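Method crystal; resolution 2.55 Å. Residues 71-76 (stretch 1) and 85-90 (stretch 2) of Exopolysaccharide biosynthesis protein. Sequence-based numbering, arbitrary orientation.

Stretch 1 (71-76) LWIGRA
Stretch 2, residues 85-90: NQIPVF

Two backbone hydrogen bonds fix this contact. Arg75 N donates to Asn85 O at 2.8 Å (N-H...O 154°), and Ile87 N donates to Ile73 O at 3.2 Å (161°). They flank a single beta bridge, Gly74 with Gln86, whose CA atoms lie 4.1 Å apart. Each bond joins a neighbour of Gly74 to a neighbour of Gln86, pairing Arg75 with Asn85 and Ile73 with Ile87; the end-to-end directions, CA 72 to 75 against CA 85 to 89, differ by 111°, and only this one bridge forms between the stretches.

Gly74 (phi/psi -119/175) brings its CA to 3.0 Å from Asn85 O; an ideal CB there would sit 2.9 Å from that oxygen, a clash that glycine avoids. Gln86 (-71/129) points its CA-to-CB bond away, but with chi1 m and chi2 p its NE2 reaches 3.7 Å from Trp72 CD1, obliquely to the ring; Trp72 has chi1 -76° and chi2 -88°. Arg75 (chi1 t, chi2 t, chi3 -16°) places NH2 3.3 Å from OD1 of Asn85 (chi1 m).

Packing lies beyond. The CA-to-CB bonds of Ile87 (-101/158; chi1 p, chi2 t) and Val89 (-120/133; chi1 t) point toward stretch 1. Ile87 CG2 makes a van der Waals contact with the backbone, 3.4 Å from Arg75 N. The apolar pairs are Ile87 CG1 with Ile73 CG2 at 4.2 Å and Val89 CG2 with CB of Ile73 (-117/108; m, m) at 3.5 Å. The contact buries 393 Å².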

# COMPACT_ATOMS: atom_id res chain seq x y z
N LEU B 71 35.63 15.96 57.45
CA LEU B 71 35.23 14.64 56.88
C LEU B 71 35.53 13.53 57.90
O LEU B 71 36.65 13.52 58.45
CB LEU B 71 35.99 14.42 55.57
CG LEU B 71 35.75 13.08 54.86
CD1 LEU B 71 34.30 12.94 54.43
CD2 LEU B 71 36.68 12.93 53.67
N TRP B 72 34.56 12.65 58.13
CA TRP B 72 34.66 11.45 59.01
C TRP B 72 34.48 10.19 58.16
O TRP B 72 33.53 10.15 57.36
CB TRP B 72 33.62 11.51 60.13
CG TRP B 72 33.93 12.44 61.26
CD1 TRP B 72 34.65 12.16 62.38
CD2 TRP B 72 33.49 13.80 61.39
NE1 TRP B 72 34.70 13.26 63.20
CE2 TRP B 72 33.99 14.28 62.62
CE3 TRP B 72 32.72 14.66 60.60
CZ2 TRP B 72 33.76 15.58 63.07
CZ3 TRP B 72 32.49 15.95 61.04
CH2 TRP B 72 33.00 16.40 62.26
N ILE B 73 35.35 9.19 58.35
CA ILE B 73 35.21 7.81 57.79
C ILE B 73 35.09 6.85 58.98
O ILE B 73 36.10 6.65 59.68
CB ILE B 73 36.40 7.45 56.88
CG1 ILE B 73 36.81 8.60 55.96
CG2 ILE B 73 36.12 6.17 56.11
CD1 ILE B 73 35.76 8.99 54.94
N GLY B 74 33.89 6.30 59.20
CA GLY B 74 33.57 5.46 60.38
C GLY B 74 33.15 4.06 59.98
O GLY B 74 33.02 3.79 58.77
N ARG B 75 32.94 3.19 60.98
CA ARG B 75 32.51 1.78 60.80
C ARG B 75 31.12 1.76 60.14
O ARG B 75 30.28 2.60 60.53
CB ARG B 75 32.45 1.05 62.14
CG ARG B 75 32.27 -0.46 62.00
CD ARG B 75 31.87 -1.15 63.30
NE ARG B 75 32.09 -0.31 64.46
CZ ARG B 75 31.14 0.29 65.18
NH1 ARG B 75 29.87 0.15 64.86
NH2 ARG B 75 31.48 1.03 66.21
N ALA B 76 30.90 0.83 59.21
CA ALA B 76 29.61 0.61 58.53
C ALA B 76 28.53 0.29 59.58
O ALA B 76 28.73 -0.65 60.36
CB ALA B 76 29.74 -0.50 57.52
N ASN B 85 33.82 5.35 66.74
CA ASN B 85 33.19 4.94 65.45
C ASN B 85 34.15 5.16 64.27
O ASN B 85 33.89 4.58 63.21
CB ASN B 85 31.86 5.66 65.21
CG ASN B 85 30.75 5.16 66.12
OD1 ASN B 85 30.93 4.20 66.86
ND2 ASN B 85 29.60 5.81 66.06
N GLN B 86 35.21 5.96 64.45
CA GLN B 86 36.21 6.27 63.39
C GLN B 86 37.06 5.02 63.12
O GLN B 86 37.58 4.44 64.09
CB GLN B 86 37.12 7.44 63.80
CG GLN B 86 36.40 8.78 63.88
CD GLN B 86 35.71 9.02 65.20
OE1 GLN B 86 36.22 8.67 66.26
NE2 GLN B 86 34.54 9.63 65.14
N ILE B 87 37.19 4.63 61.84
CA ILE B 87 38.07 3.51 61.37
C ILE B 87 39.35 4.11 60.79
O ILE B 87 39.36 5.28 60.40
CB ILE B 87 37.33 2.60 60.37
CG1 ILE B 87 36.96 3.32 59.07
CG2 ILE B 87 36.12 1.96 61.03
CD1 ILE B 87 36.67 2.39 57.91
N PRO B 88 40.46 3.34 60.71
CA PRO B 88 41.72 3.87 60.18
C PRO B 88 41.60 4.28 58.71
O PRO B 88 41.08 3.50 57.92
CB PRO B 88 42.73 2.73 60.37
CG PRO B 88 41.88 1.48 60.53
CD PRO B 88 40.58 1.94 61.15
N VAL B 89 42.06 5.49 58.39
CA VAL B 89 42.17 6.06 57.01
C VAL B 89 43.64 6.38 56.75
O VAL B 89 44.26 7.01 57.63
CB VAL B 89 41.28 7.31 56.84
CG1 VAL B 89 41.25 7.79 55.39
CG2 VAL B 89 39.87 7.07 57.34
N PHE B 90 44.16 5.98 55.59
CA PHE B 90 45.58 6.18 55.18
C PHE B 90 45.62 7.11 53.96
O PHE B 90 44.94 6.82 52.96
CB PHE B 90 46.24 4.83 54.90
CG PHE B 90 45.99 3.80 55.97
CD1 PHE B 90 46.72 3.81 57.15
CD2 PHE B 90 45.02 2.83 55.81
CE1 PHE B 90 46.48 2.87 58.14
CE2 PHE B 90 44.78 1.88 56.80
CZ PHE B 90 45.52 1.90 57.96